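ArtJ (Geobacillus stearothermophilus, PDB 2PVU) binds arginine, lysine and histidine and probably delivers them to its cognate ATP-binding cassette transporter, Art(MP)2. Local coordinates at residues 55-60 with 258-263; 70-75 with 80-85; 91-96 with 116-121; 123-128 with 251-256. All coordinates share one frame; numbering follows the deposited sequence. Where two conformers were deposited one is given.

Contact 1: residues 55-60 with 258-263; sequences FEYMQK and KKWFGK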
loop_
_atom_site.group_PDB
_atom_site.type_symbol
_atom_site.label_atom_id
_atom_site.label_comp_id
_atom_site.label_asym_id
_atom_site.label_seq_id
_atom_site.Cartn_x
_atom_site.Cartn_y
_atom_site.Cartn_z
ATOM N N PHE A 55 -2.105 5.939 -3.505
ATOM C CA PHE A 55 -3.073 5.400 -2.524
ATOM C C PHE A 55 -3.377 6.372 -1.392
ATOM O O PHE A 55 -4.552 6.629 -1.062
ATOM C CB PHE A 55 -2.565 4.038 -2.011
ATOM C CG PHE A 55 -2.488 3.019 -3.120
ATOM C CD1 PHE A 55 -3.659 2.437 -3.604
ATOM C CD2 PHE A 55 -1.266 2.711 -3.720
ATOM C CE1 PHE A 55 -3.646 1.533 -4.715
ATOM C CE2 PHE A 55 -1.206 1.775 -4.784
ATOM C CZ PHE A 55 -2.412 1.212 -5.301
ATOM N N GLU A 56 -2.332 6.970 -0.833
ATOM C CA GLU A 56 -2.515 8.027 0.152
ATOM C C GLU A 56 -1.256 8.857 0.187
ATOM O O GLU A 56 -0.157 8.329 0.233
ATOM C CB GLU A 56 -2.784 7.473 1.541
ATOM C CG GLU A 56 -1.830 6.345 2.024
ATOM C CD GLU A 56 -2.263 4.954 1.564
ATOM O OE1 GLU A 56 -3.489 4.685 1.573
ATOM O OE2 GLU A 56 -1.393 4.097 1.242
ATOM N N TYR A 57 -1.430 10.161 0.152
ATOM C CA TYR A 57 -0.271 11.066 0.195
ATOM C C TYR A 57 -0.791 12.412 0.642
ATOM O O TYR A 57 -2.001 12.571 0.825
ATOM C CB TYR A 57 0.444 11.119 -1.159
ATOM C CG TYR A 57 -0.401 11.554 -2.336
ATOM C CD1 TYR A 57 -0.280 12.856 -2.858
ATOM C CD2 TYR A 57 -1.287 10.662 -2.971
ATOM C CE1 TYR A 57 -1.021 13.262 -3.959
ATOM C CE2 TYR A 57 -2.038 11.050 -4.082
ATOM C CZ TYR A 57 -1.904 12.352 -4.569
ATOM O OH TYR A 57 -2.628 12.762 -5.663
ATOM N N MET A 58 0.113 13.359 0.899
ATOM C CA MET A 58 -0.300 14.690 1.350
ATOM C C MET A 58 -0.327 15.630 0.170
ATOM O O MET A 58 0.565 15.619 -0.662
ATOM C CB MET A 58 0.658 15.241 2.422
ATOM C CG MET A 58 0.723 14.442 3.729
ATOM S SD MET A 58 -0.859 14.427 4.620
ATOM C CE MET A 58 -0.403 13.502 6.048
ATOM N N GLN A 59 -1.346 16.468 0.109
ATOM C CA GLN A 59 -1.409 17.511 -0.896
ATOM C C GLN A 59 -2.141 18.658 -0.241
ATOM O O GLN A 59 -3.292 18.499 0.187
ATOM C CB GLN A 59 -2.155 17.025 -2.140
ATOM C CG GLN A 59 -2.544 18.098 -3.165
ATOM C CD GLN A 59 -3.535 17.539 -4.196
ATOM O OE1 GLN A 59 -4.749 17.792 -4.119
ATOM N NE2 GLN A 59 -3.026 16.719 -5.128
ATOM N N LYS A 60 -1.436 19.781 -0.117
ATOM C CA LYS A 60 -1.960 21.006 0.479
ATOM C C LYS A 60 -2.480 20.799 1.907
ATOM O O LYS A 60 -3.522 21.350 2.272
ATOM C CB LYS A 60 -3.051 21.620 -0.418
ATOM C CG LYS A 60 -2.571 21.993 -1.824
ATOM C CD LYS A 60 -1.377 22.958 -1.774
ATOM C CE LYS A 60 -1.163 23.648 -3.104
ATOM N NZ LYS A 60 0.262 24.081 -3.234
ATOM N N LYS A 258 -11.238 4.730 -11.751
ATOM C CA LYS A 258 -10.976 5.479 -12.973
ATOM C C LYS A 258 -10.384 6.868 -12.708
ATOM O O LYS A 258 -9.543 7.357 -13.484
ATOM C CB LYS A 258 -12.252 5.615 -13.778
ATOM C CG LYS A 258 -12.702 4.294 -14.394
ATOM C CD LYS A 258 -13.665 4.540 -15.545
ATOM C CE LYS A 258 -15.082 4.835 -15.079
ATOM N NZ LYS A 258 -16.017 5.022 -16.239
ATOM N N LYS A 259 -10.866 7.521 -11.653
ATOM C CA LYS A 259 -10.299 8.800 -11.202
ATOM C C LYS A 259 -8.791 8.683 -11.074
ATOM O O LYS A 259 -8.052 9.490 -11.634
ATOM C CB LYS A 259 -10.914 9.226 -9.861
ATOM C CG LYS A 259 -10.495 10.618 -9.399
ATOM C CD LYS A 259 -11.073 10.913 -8.012
ATOM C CE LYS A 259 -10.499 12.208 -7.469
ATOM N NZ LYS A 259 -10.799 12.360 -6.010
ATOM N N TRP A 260 -8.332 7.643 -10.388
ATOM C CA TRP A 260 -6.936 7.544 -10.003
ATOM C C TRP A 260 -6.038 6.876 -11.039
ATOM O O TRP A 260 -4.842 7.176 -11.109
ATOM C CB TRP A 260 -6.818 6.891 -8.616
ATOM C CG TRP A 260 -7.343 7.854 -7.572
ATOM C CD1 TRP A 260 -8.596 7.877 -7.025
ATOM C CD2 TRP A 260 -6.640 8.971 -7.009
ATOM N NE1 TRP A 260 -8.716 8.939 -6.150
ATOM C CE2 TRP A 260 -7.529 9.623 -6.119
ATOM C CE3 TRP A 260 -5.333 9.480 -7.160
ATOM C CZ2 TRP A 260 -7.155 10.766 -5.367
ATOM C CZ3 TRP A 260 -4.967 10.639 -6.419
ATOM C CH2 TRP A 260 -5.871 11.254 -5.533
ATOM N N PHE A 261 -6.611 6.002 -11.861
ATOM C CA PHE A 261 -5.814 5.188 -12.772
ATOM C C PHE A 261 -6.139 5.360 -14.242
ATOM O O PHE A 261 -5.398 4.873 -15.086
ATOM C CB PHE A 261 -5.903 3.721 -12.352
ATOM C CG PHE A 261 -5.400 3.492 -10.978
ATOM C CD1 PHE A 261 -4.036 3.542 -10.718
ATOM C CD2 PHE A 261 -6.285 3.302 -9.907
ATOM C CE1 PHE A 261 -3.551 3.379 -9.432
ATOM C CE2 PHE A 261 -5.799 3.123 -8.606
ATOM C CZ PHE A 261 -4.432 3.152 -8.370
ATOM N N GLY A 262 -7.240 6.042 -14.539
ATOM C CA GLY A 262 -7.602 6.414 -15.898
ATOM C C GLY A 262 -8.039 5.275 -16.792
ATOM O O GLY A 262 -8.044 5.404 -18.000
ATOM N N LYS A 263 -8.388 4.144 -16.199
ATOM C CA LYS A 263 -8.822 2.968 -16.952
ATOM C C LYS A 263 -9.813 2.204 -16.085
ATOM O O LYS A 263 -9.931 2.501 -14.902
ATOM C CB LYS A 263 -7.620 2.081 -17.297
ATOM C CG LYS A 263 -6.846 1.539 -16.083
ATOM C CD LYS A 263 -5.615 0.824 -16.575
ATOM C CE LYS A 263 -4.861 0.186 -15.430
ATOM N NZ LYS A 263 -3.465 -0.100 -15.916
#

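Contact 2: residues 70-75 with 80-85; sequences LLDAVM and LDYELK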
loop_
_atom_site.group_PDB
_atom_site.type_symbol
_atom_site.label_atom_id
_atom_site.label_comp_id
_atom_site.label_asym_id
_atom_site.label_seq_id
_atom_site.Cartn_x
_atom_site.Cartn_y
_atom_site.Cartn_z
ATOM N N LEU A 70 -11.769 5.705 -1.449
ATOM C CA LEU A 70 -12.454 4.445 -1.221
ATOM C C LEU A 70 -12.929 4.362 0.222
ATOM O O LEU A 70 -14.081 4.007 0.479
ATOM C CB LEU A 70 -11.567 3.247 -1.587
ATOM C CG LEU A 70 -12.179 1.879 -1.289
ATOM C CD1 LEU A 70 -13.430 1.585 -2.142
ATOM C CD2 LEU A 70 -11.153 0.811 -1.515
ATOM N N LEU A 71 -12.068 4.714 1.179
ATOM C CA LEU A 71 -12.477 4.718 2.598
ATOM C C LEU A 71 -13.739 5.572 2.840
ATOM O O LEU A 71 -14.660 5.145 3.512
ATOM C CB LEU A 71 -11.308 5.176 3.500
ATOM C CG LEU A 71 -11.589 5.226 5.018
ATOM C CD1 LEU A 71 -11.707 3.834 5.613
ATOM C CD2 LEU A 71 -10.492 6.058 5.702
ATOM N N ASP A 72 -13.796 6.754 2.258
ATOM C CA ASP A 72 -14.970 7.605 2.445
ATOM C C ASP A 72 -16.245 6.967 1.922
ATOM O O ASP A 72 -17.292 7.025 2.568
ATOM C CB ASP A 72 -14.759 8.940 1.745
ATOM C CG ASP A 72 -15.762 9.960 2.204
ATOM O OD1 ASP A 72 -15.833 10.182 3.442
ATOM O OD2 ASP A 72 -16.498 10.488 1.348
ATOM N N ALA A 73 -16.174 6.389 0.730
ATOM C CA ALA A 73 -17.328 5.637 0.181
ATOM C C ALA A 73 -17.730 4.477 1.085
ATOM O O ALA A 73 -18.923 4.244 1.381
ATOM C CB ALA A 73 -16.963 5.098 -1.175
ATOM N N VAL A 74 -16.730 3.712 1.495
ATOM C CA VAL A 74 -16.994 2.554 2.325
ATOM C C VAL A 74 -17.625 2.944 3.684
ATOM O O VAL A 74 -18.666 2.407 4.057
ATOM C CB VAL A 74 -15.702 1.711 2.467
ATOM C CG1 VAL A 74 -15.817 0.741 3.583
ATOM C CG2 VAL A 74 -15.403 0.973 1.111
ATOM N N MET A 75 -16.990 3.847 4.433
ATOM C CA MET A 75 -17.528 4.254 5.728
ATOM C C MET A 75 -18.892 4.940 5.637
ATOM O O MET A 75 -19.727 4.780 6.526
ATOM C CB MET A 75 -16.528 5.150 6.457
ATOM C CG MET A 75 -15.149 4.449 6.691
ATOM S SD MET A 75 -15.150 2.878 7.603
ATOM C CE MET A 75 -14.955 3.560 9.249
ATOM N N LEU A 80 -20.823 4.702 9.247
ATOM C CA LEU A 80 -19.807 4.915 10.286
ATOM C C LEU A 80 -19.114 6.263 10.174
ATOM O O LEU A 80 -18.456 6.547 9.172
ATOM C CB LEU A 80 -18.754 3.805 10.232
ATOM C CG LEU A 80 -19.212 2.358 10.418
ATOM C CD1 LEU A 80 -18.070 1.399 10.107
ATOM C CD2 LEU A 80 -19.714 2.162 11.846
ATOM N N ASP A 81 -19.227 7.078 11.216
ATOM C CA ASP A 81 -18.425 8.290 11.311
ATOM C C ASP A 81 -16.991 7.938 11.623
ATOM O O ASP A 81 -16.735 7.045 12.423
ATOM C CB ASP A 81 -18.917 9.156 12.444
ATOM C CG ASP A 81 -19.151 10.558 12.008
ATOM O OD1 ASP A 81 -20.208 11.085 12.408
ATOM O OD2 ASP A 81 -18.312 11.108 11.251
ATOM N N TYR A 82 -16.060 8.667 11.019
ATOM C CA TYR A 82 -14.646 8.328 11.107
ATOM C C TYR A 82 -13.731 9.546 10.937
ATOM O O TYR A 82 -14.167 10.655 10.501
ATOM C CB TYR A 82 -14.285 7.221 10.073
ATOM C CG TYR A 82 -14.112 7.772 8.688
ATOM C CD1 TYR A 82 -12.840 8.036 8.170
ATOM C CD2 TYR A 82 -15.233 8.070 7.893
ATOM C CE1 TYR A 82 -12.693 8.585 6.895
ATOM C CE2 TYR A 82 -15.093 8.603 6.612
ATOM C CZ TYR A 82 -13.823 8.865 6.132
ATOM O OH TYR A 82 -13.666 9.423 4.881
ATOM N N GLU A 83 -12.476 9.345 11.329
ATOM C CA GLU A 83 -11.401 10.319 11.170
ATOM C C GLU A 83 -10.259 9.545 10.566
ATOM O O GLU A 83 -9.994 8.396 10.969
ATOM C CB GLU A 83 -10.935 10.825 12.531
ATOM C CG GLU A 83 -11.970 11.673 13.275
ATOM C CD GLU A 83 -11.466 12.127 14.648
ATOM O OE1 GLU A 83 -10.234 12.046 14.854
ATOM O OE2 GLU A 83 -12.297 12.543 15.506
ATOM N N LEU A 84 -9.581 10.157 9.597
ATOM C CA LEU A 84 -8.403 9.532 8.986
ATOM C C LEU A 84 -7.139 10.282 9.434
ATOM O O LEU A 84 -7.067 11.504 9.294
ATOM C CB LEU A 84 -8.516 9.513 7.452
ATOM C CG LEU A 84 -7.285 8.973 6.739
ATOM C CD1 LEU A 84 -7.040 7.453 7.102
ATOM C CD2 LEU A 84 -7.468 9.174 5.249
ATOM N N LYS A 85 -6.192 9.551 10.013
ATOM C CA LYS A 85 -4.978 10.143 10.597
ATOM C C LYS A 85 -3.704 9.591 9.961
ATOM O O LYS A 85 -3.537 8.362 9.836
ATOM C CB LYS A 85 -4.955 9.910 12.109
ATOM C CG LYS A 85 -5.917 10.896 12.870
ATOM C CD LYS A 85 -6.125 10.514 14.312
ATOM C CE LYS A 85 -6.387 11.744 15.196
ATOM N NZ LYS A 85 -7.522 12.628 14.707
#

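Contact 3: residues 91-96 with 116-121; sequences PLFASL and QSYDFS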
loop_
_atom_site.group_PDB
_atom_site.type_symbol
_atom_site.label_atom_id
_atom_site.label_comp_id
_atom_site.label_asym_id
_atom_site.label_seq_id
_atom_site.Cartn_x
_atom_site.Cartn_y
_atom_site.Cartn_z
ATOM N N PRO A 91 4.216 2.886 13.291
ATOM C CA PRO A 91 3.190 3.254 14.286
ATOM C C PRO A 91 1.819 2.719 14.010
ATOM O O PRO A 91 1.109 2.418 14.971
ATOM C CB PRO A 91 3.168 4.779 14.234
ATOM C CG PRO A 91 4.676 5.115 13.914
ATOM C CD PRO A 91 4.971 4.066 12.820
ATOM N N LEU A 92 1.436 2.620 12.733
ATOM C CA LEU A 92 0.089 2.129 12.362
ATOM C C LEU A 92 -0.101 0.712 12.924
ATOM O O LEU A 92 -1.133 0.401 13.559
ATOM C CB LEU A 92 -0.112 2.179 10.845
ATOM C CG LEU A 92 -1.361 1.457 10.292
ATOM C CD1 LEU A 92 -2.618 2.033 10.968
ATOM C CD2 LEU A 92 -1.407 1.591 8.762
ATOM N N PHE A 93 0.906 -0.132 12.738
ATOM C CA PHE A 93 0.795 -1.517 13.193
ATOM C C PHE A 93 0.849 -1.626 14.705
ATOM O O PHE A 93 0.127 -2.435 15.303
ATOM C CB PHE A 93 1.832 -2.412 12.500
ATOM C CG PHE A 93 1.484 -2.667 11.051
ATOM C CD1 PHE A 93 0.749 -3.791 10.675
ATOM C CD2 PHE A 93 1.813 -1.726 10.087
ATOM C CE1 PHE A 93 0.390 -3.985 9.347
ATOM C CE2 PHE A 93 1.453 -1.898 8.759
ATOM C CZ PHE A 93 0.734 -3.028 8.382
ATOM N N ALA A 94 1.691 -0.811 15.324
ATOM C CA ALA A 94 1.750 -0.747 16.774
ATOM C C ALA A 94 0.419 -0.318 17.382
ATOM O O ALA A 94 -0.007 -0.904 18.373
ATOM C CB ALA A 94 2.871 0.188 17.232
ATOM N N SER A 95 -0.229 0.682 16.768
ATOM C CA SER A 95 -1.490 1.262 17.227
ATOM C C SER A 95 -2.698 0.363 16.979
ATOM O O SER A 95 -3.676 0.434 17.718
ATOM C CB SER A 95 -1.717 2.593 16.499
ATOM O OG SER A 95 -0.865 3.571 17.076
ATOM N N LEU A 96 -2.635 -0.470 15.950
ATOM C CA LEU A 96 -3.648 -1.505 15.739
ATOM C C LEU A 96 -3.543 -2.537 16.839
ATOM O O LEU A 96 -4.569 -2.993 17.379
ATOM C CB LEU A 96 -3.515 -2.199 14.359
ATOM C CG LEU A 96 -3.928 -1.289 13.186
ATOM C CD1 LEU A 96 -3.309 -1.775 11.891
ATOM C CD2 LEU A 96 -5.457 -1.237 13.093
ATOM N N GLN A 116 -2.177 -13.482 11.532
ATOM C CA GLN A 116 -1.952 -14.016 12.877
ATOM C C GLN A 116 -2.214 -12.965 13.948
ATOM O O GLN A 116 -2.566 -13.291 15.086
ATOM C CB GLN A 116 -0.534 -14.531 13.041
ATOM C CG GLN A 116 -0.296 -15.848 12.351
ATOM C CD GLN A 116 1.148 -16.290 12.488
ATOM O OE1 GLN A 116 2.030 -15.510 12.896
ATOM N NE2 GLN A 116 1.397 -17.545 12.156
ATOM N N SER A 117 -2.047 -11.699 13.580
ATOM C CA SER A 117 -2.116 -10.604 14.546
ATOM C C SER A 117 -3.251 -9.632 14.284
ATOM O O SER A 117 -3.658 -8.904 15.197
ATOM C CB SER A 117 -0.789 -9.836 14.574
ATOM O OG SER A 117 0.198 -10.630 15.194
ATOM N N TYR A 118 -3.754 -9.607 13.056
ATOM C CA TYR A 118 -4.781 -8.629 12.654
ATOM C C TYR A 118 -5.866 -9.323 11.848
ATOM O O TYR A 118 -5.687 -10.474 11.421
ATOM C CB TYR A 118 -4.179 -7.511 11.780
ATOM C CG TYR A 118 -2.923 -6.925 12.369
ATOM C CD1 TYR A 118 -2.979 -5.976 13.405
ATOM C CD2 TYR A 118 -1.679 -7.315 11.891
ATOM C CE1 TYR A 118 -1.797 -5.431 13.958
ATOM C CE2 TYR A 118 -0.494 -6.781 12.439
ATOM C CZ TYR A 118 -0.564 -5.854 13.464
ATOM O OH TYR A 118 0.629 -5.352 13.965
ATOM N N ASP A 119 -6.996 -8.647 11.670
ATOM C CA ASP A 119 -8.043 -9.101 10.742
ATOM C C ASP A 119 -8.025 -8.195 9.528
ATOM O O ASP A 119 -7.644 -7.017 9.640
ATOM C CB ASP A 119 -9.415 -9.009 11.412
ATOM C CG ASP A 119 -9.679 -10.147 12.362
ATOM O OD1 ASP A 119 -8.979 -11.184 12.328
ATOM O OD2 ASP A 119 -10.615 -9.998 13.153
ATOM N N PHE A 120 -8.433 -8.725 8.373
ATOM C CA PHE A 120 -8.534 -7.937 7.132
ATOM C C PHE A 120 -9.925 -7.961 6.563
ATOM O O PHE A 120 -10.660 -8.969 6.733
ATOM C CB PHE A 120 -7.589 -8.499 6.049
ATOM C CG PHE A 120 -6.104 -8.245 6.327
ATOM C CD1 PHE A 120 -5.523 -7.059 5.933
ATOM C CD2 PHE A 120 -5.335 -9.166 7.006
ATOM C CE1 PHE A 120 -4.151 -6.782 6.156
ATOM C CE2 PHE A 120 -3.951 -8.899 7.244
ATOM C CZ PHE A 120 -3.379 -7.718 6.841
ATOM N N SER A 121 -10.277 -6.877 5.859
ATOM C CA SER A 121 -11.459 -6.868 5.007
ATOM C C SER A 121 -11.252 -7.835 3.820
ATOM O O SER A 121 -10.112 -8.327 3.589
ATOM C CB SER A 121 -11.707 -5.433 4.473
ATOM O OG SER A 121 -10.763 -5.079 3.451
#

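Contact 4: residues 123-128 with 251-256; sequences PYFEAT and GKYTEI. With SO4 (sulfate ion), chain C.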
loop_
_atom_site.group_PDB
_atom_site.type_symbol
_atom_site.label_atom_id
_atom_site.label_comp_id
_atom_site.label_asym_id
_atom_site.label_seq_id
_atom_site.Cartn_x
_atom_site.Cartn_y
_atom_site.Cartn_z
ATOM N N PRO A 123 -10.619 -8.445 -0.113
ATOM C CA PRO A 123 -9.645 -7.621 -0.875
ATOM C C PRO A 123 -10.293 -6.510 -1.661
ATOM O O PRO A 123 -11.423 -6.650 -2.132
ATOM C CB PRO A 123 -8.995 -8.612 -1.835
ATOM C CG PRO A 123 -9.674 -9.906 -1.698
ATOM C CD PRO A 123 -10.659 -9.857 -0.551
ATOM N N TYR A 124 -9.589 -5.407 -1.818
ATOM C CA TYR A 124 -10.123 -4.317 -2.632
ATOM C C TYR A 124 -9.195 -3.888 -3.753
ATOM O O TYR A 124 -9.488 -2.924 -4.459
ATOM C CB TYR A 124 -10.491 -3.099 -1.733
ATOM C CG TYR A 124 -9.285 -2.332 -1.153
ATOM C CD1 TYR A 124 -8.559 -1.415 -1.925
ATOM C CD2 TYR A 124 -8.879 -2.551 0.163
ATOM C CE1 TYR A 124 -7.422 -0.703 -1.395
ATOM C CE2 TYR A 124 -7.743 -1.874 0.708
ATOM C CZ TYR A 124 -7.038 -0.963 -0.050
ATOM O OH TYR A 124 -5.954 -0.303 0.505
ATOM N N PHE A 125 -8.052 -4.541 -3.922
ATOM C CA PHE A 125 -7.092 -4.132 -4.996
ATOM C C PHE A 125 -6.150 -5.298 -5.209
ATOM O O PHE A 125 -5.900 -6.046 -4.273
ATOM C CB PHE A 125 -6.275 -2.915 -4.498
ATOM C CG PHE A 125 -5.802 -2.017 -5.606
ATOM C CD1 PHE A 125 -6.649 -1.030 -6.108
ATOM C CD2 PHE A 125 -4.526 -2.165 -6.147
ATOM C CE1 PHE A 125 -6.208 -0.176 -7.166
ATOM C CE2 PHE A 125 -4.073 -1.312 -7.191
ATOM C CZ PHE A 125 -4.942 -0.321 -7.694
ATOM N N GLU A 126 -5.630 -5.458 -6.436
ATOM C CA GLU A 126 -4.581 -6.461 -6.667
ATOM C C GLU A 126 -3.335 -5.747 -7.150
ATOM O O GLU A 126 -3.404 -4.784 -7.956
ATOM C CB GLU A 126 -4.984 -7.565 -7.661
ATOM C CG GLU A 126 -3.947 -8.733 -7.698
ATOM C CD GLU A 126 -4.246 -9.827 -8.743
ATOM O OE1 GLU A 126 -5.228 -9.700 -9.488
ATOM O OE2 GLU A 126 -3.488 -10.825 -8.799
ATOM N N ALA A 127 -2.202 -6.206 -6.644
ATOM C CA ALA A 127 -0.917 -5.546 -6.901
ATOM C C ALA A 127 0.220 -6.567 -6.983
ATOM O O ALA A 127 0.013 -7.755 -6.761
ATOM C CB ALA A 127 -0.643 -4.534 -5.745
ATOM N N THR A 128 1.436 -6.073 -7.276
ATOM C CA THR A 128 2.598 -6.922 -7.211
ATOM C C THR A 128 3.791 -6.008 -6.897
ATOM O O THR A 128 3.742 -4.816 -7.159
ATOM C CB THR A 128 2.842 -7.681 -8.555
ATOM O OG1 THR A 128 4.002 -8.503 -8.426
ATOM C CG2 THR A 128 3.043 -6.707 -9.715
ATOM N N GLY A 251 -21.084 0.760 -8.634
ATOM C CA GLY A 251 -20.256 1.420 -9.642
ATOM C C GLY A 251 -19.345 2.494 -9.042
ATOM O O GLY A 251 -18.525 3.062 -9.759
ATOM N N LYS A 252 -19.434 2.715 -7.728
ATOM C CA LYS A 252 -18.649 3.765 -7.056
ATOM C C LYS A 252 -17.192 3.361 -7.021
ATOM O O LYS A 252 -16.315 4.200 -7.202
ATOM C CB LYS A 252 -19.202 4.033 -5.640
ATOM C CG LYS A 252 -18.427 5.115 -4.844
ATOM C CD LYS A 252 -18.775 6.514 -5.374
ATOM C CE LYS A 252 -17.907 7.586 -4.705
ATOM N NZ LYS A 252 -18.297 8.940 -5.192
ATOM N N TYR A 253 -16.927 2.077 -6.771
ATOM C CA TYR A 253 -15.538 1.598 -6.804
ATOM C C TYR A 253 -14.928 1.910 -8.170
ATOM O O TYR A 253 -13.823 2.467 -8.250
ATOM C CB TYR A 253 -15.459 0.086 -6.560
ATOM C CG TYR A 253 -14.036 -0.452 -6.623
ATOM C CD1 TYR A 253 -13.306 -0.671 -5.450
ATOM C CD2 TYR A 253 -13.423 -0.765 -7.848
ATOM C CE1 TYR A 253 -12.006 -1.209 -5.491
ATOM C CE2 TYR A 253 -12.100 -1.285 -7.892
ATOM C CZ TYR A 253 -11.406 -1.508 -6.715
ATOM O OH TYR A 253 -10.101 -2.001 -6.743
ATOM N N THR A 254 -15.613 1.564 -9.250
ATOM C CA THR A 254 -15.013 1.883 -10.552
ATOM C C THR A 254 -14.863 3.361 -10.882
ATOM O O THR A 254 -13.879 3.721 -11.548
ATOM C CB THR A 254 -15.447 0.999 -11.739
ATOM O OG1 THR A 254 -16.020 1.769 -12.821
ATOM C CG2 THR A 254 -16.246 -0.133 -11.313
ATOM N N GLU A 255 -15.787 4.206 -10.411
ATOM C CA GLU A 255 -15.619 5.671 -10.555
ATOM C C GLU A 255 -14.326 6.133 -9.870
ATOM O O GLU A 255 -13.540 6.871 -10.473
ATOM C CB GLU A 255 -16.794 6.471 -9.983
ATOM C CG GLU A 255 -18.148 6.269 -10.633
ATOM C CD GLU A 255 -19.289 6.850 -9.760
ATOM O OE1 GLU A 255 -18.984 7.654 -8.819
ATOM O OE2 GLU A 255 -20.479 6.503 -10.002
ATOM N N ILE A 256 -14.117 5.707 -8.619
ATOM C CA ILE A 256 -12.894 6.026 -7.870
ATOM C C ILE A 256 -11.652 5.469 -8.583
ATOM O O ILE A 256 -10.652 6.180 -8.747
ATOM C CB ILE A 256 -12.945 5.500 -6.420
ATOM C CG1 ILE A 256 -14.142 6.123 -5.687
ATOM C CG2 ILE A 256 -11.623 5.871 -5.707
ATOM C CD1 ILE A 256 -14.503 5.434 -4.347
HETATM S S SO4 C . -7.684 -3.909 -10.010
HETATM O O1 SO4 C . -7.682 -2.457 -9.912
HETATM O O2 SO4 C . -6.287 -4.284 -9.597
HETATM O O3 SO4 C . -8.012 -4.231 -11.426
HETATM O O4 SO4 C . -8.714 -4.440 -9.072
#

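Contact 1: residues 55-60 with 258-263
Tyr57 and Trp260 meet edge to edge, arriving from opposite directions: the phenol oxygen OH of Tyr57 lies 3.2 Å from CZ3 of Trp260, near the plane of the indole, and CE2 of Tyr57 follows at 3.8 Å from that same CZ3. Beside them, CE1 of Phe55 touches CZ of Phe261 at 4.1 Å, at the edge of the Phe261 ring, the two side chains crossing at about a right angle. Tyr57 has its ring tucked between backbone N and carbonyl carbon (chi1 58°), which swings the hydroxyl end toward helix 252-261. Further out, Asp69 accepts a hydrogen bond from NE1 of Trp260 and pairs with Lys259, fixing the indole, while Phe125 packs on both Phe55 and Phe261. A leucine in place of Tyr57 would probably leave the outer indole edge without this aromatic neighbour and open a gap between strand 57-59 and the helix end. Across these segments the contact thus rests on shape and ring packing, while the direction-giving polar bond of the indole comes from Asp69.

Contact 2: residues 70-75 with 80-85
Tyr82 reaches from its strand to the helix and gives its phenol proton to OD1 of Asp72, with OH to OD1 at 2.7 Å. The oxygen is met on its anti side, 15° out of the carboxylate plane, and the carboxylate is turned 53° against the ring. The other oxygen, OD2 of Asp72, forms a salt bridge to Lys76, so both carboxylate oxygens have partners. A second bond joins the backbones: N of Leu80 donates to O of Met75 over 2.9 Å, nearly straight at 164°, using a carbonyl near the helix end. The remaining packing is apolar. CG of Met75 makes a CH-pi contact over one face of Tyr82, 4.1 Å from the ring centroid, and CD2 of Leu71 lies 3.6 Å from CE1 of Tyr82. With chi2 and chi3 bent, Met75 curls its CE back to CD1 of Leu80 at 3.9 Å. Strand 44-48, helix 66-78 and parallel strand 82-86 form a beta-alpha-beta crossover, hairpin 57-64 inserted before the helix, in a lobe of an extracellular solute-binding protein.

Contact 3: residues 91-96 with 116-121
The edge of the Phe93 ring is turned toward a face of Tyr118 in an offset edge-to-face pair, planes 75° apart and centroids separated by 5.5 Å. CD1 of Phe93 makes the approach, 3.7 Å from CE2 of Tyr118. The opposite face of the Tyr118 ring carries CB of Ser117, toward the rim, while CB of Leu96 meets CE1 of Tyr118 obliquely at 3.7 Å. With CG anti to its carbonyl carbon (chi1 -48°), Tyr118 extends its ring to the helix, and its OH ends 3.2 Å from O of Phe93. The same hydroxyl stands 3.5 Å from CB of Phe93, so the phenol end rests on both backbone and side chain of one residue. Phe93 also packs edge-to-face with Trp89, a residue of the lysine pocket, consistent with a second-shell place for Phe93. Strand 224-231 supplies the common floor: Ile229 touches Phe93, Leu96 and Tyr118, while strand 118-120 pairs antiparallel with that strand and helix 89-98 packs against it.

Contact 4: residues 123-128 with 251-256
Tyr253 donates its phenol proton to the backbone carbonyl of Tyr124, OH to O at a short 2.5 Å. The donor is tilted 28° from the carbonyl plane, and the oxygen lies at the edge of the Tyr253 ring. Tyr253 carries CG anti to its backbone N (chi1 178°), which directs the phenol from the helix toward the backbone of Tyr124. Apolar contact is slight, CB of Tyr124 standing 4.5 Å from CE1 of Tyr253; the hydroxyl OH of Tyr253 also lies 3.6 Å from CD1 of Phe125. The polar surroundings include a sulfate, probably from the crystallisation liquor; its O1 lies over one face of Phe125, and its O2 takes a weak bond from N of Glu126 at 3.4 Å. At Tyr253, a phenylalanine would probably leave the carbonyl of Tyr124 without this donor. Helix 252-261 thus lies against the start of strand 125-134, whose residues bond to strand 224-231, with helix 237-249 touching both Tyr124 and Tyr253 and helix 66-78 packing on Tyr124.

Overall arrangement
From the N terminus, residues 55-60 open the longest loop, which contact 1 closes at 258-263, near the end of the last helix; the other three contacts nest inside it. Contact 2 closes first, a short turn from helix 66-78 to strand 82-86. Contact 3 follows in series, joining helix 89-98 to strand 118-120. The chain then enters strand 125-134, where contact 4 opens, and runs through the rest of the mixed sheet and its helices, up to helix 237-249, before helix 252-261 closes it. Contacts 1 and 4 share that helix and touch through Phe125. Leu70 of contact 2 packs on Tyr124, linking it to contact 4, while contacts 3 and 4 reach the same mixed sheet.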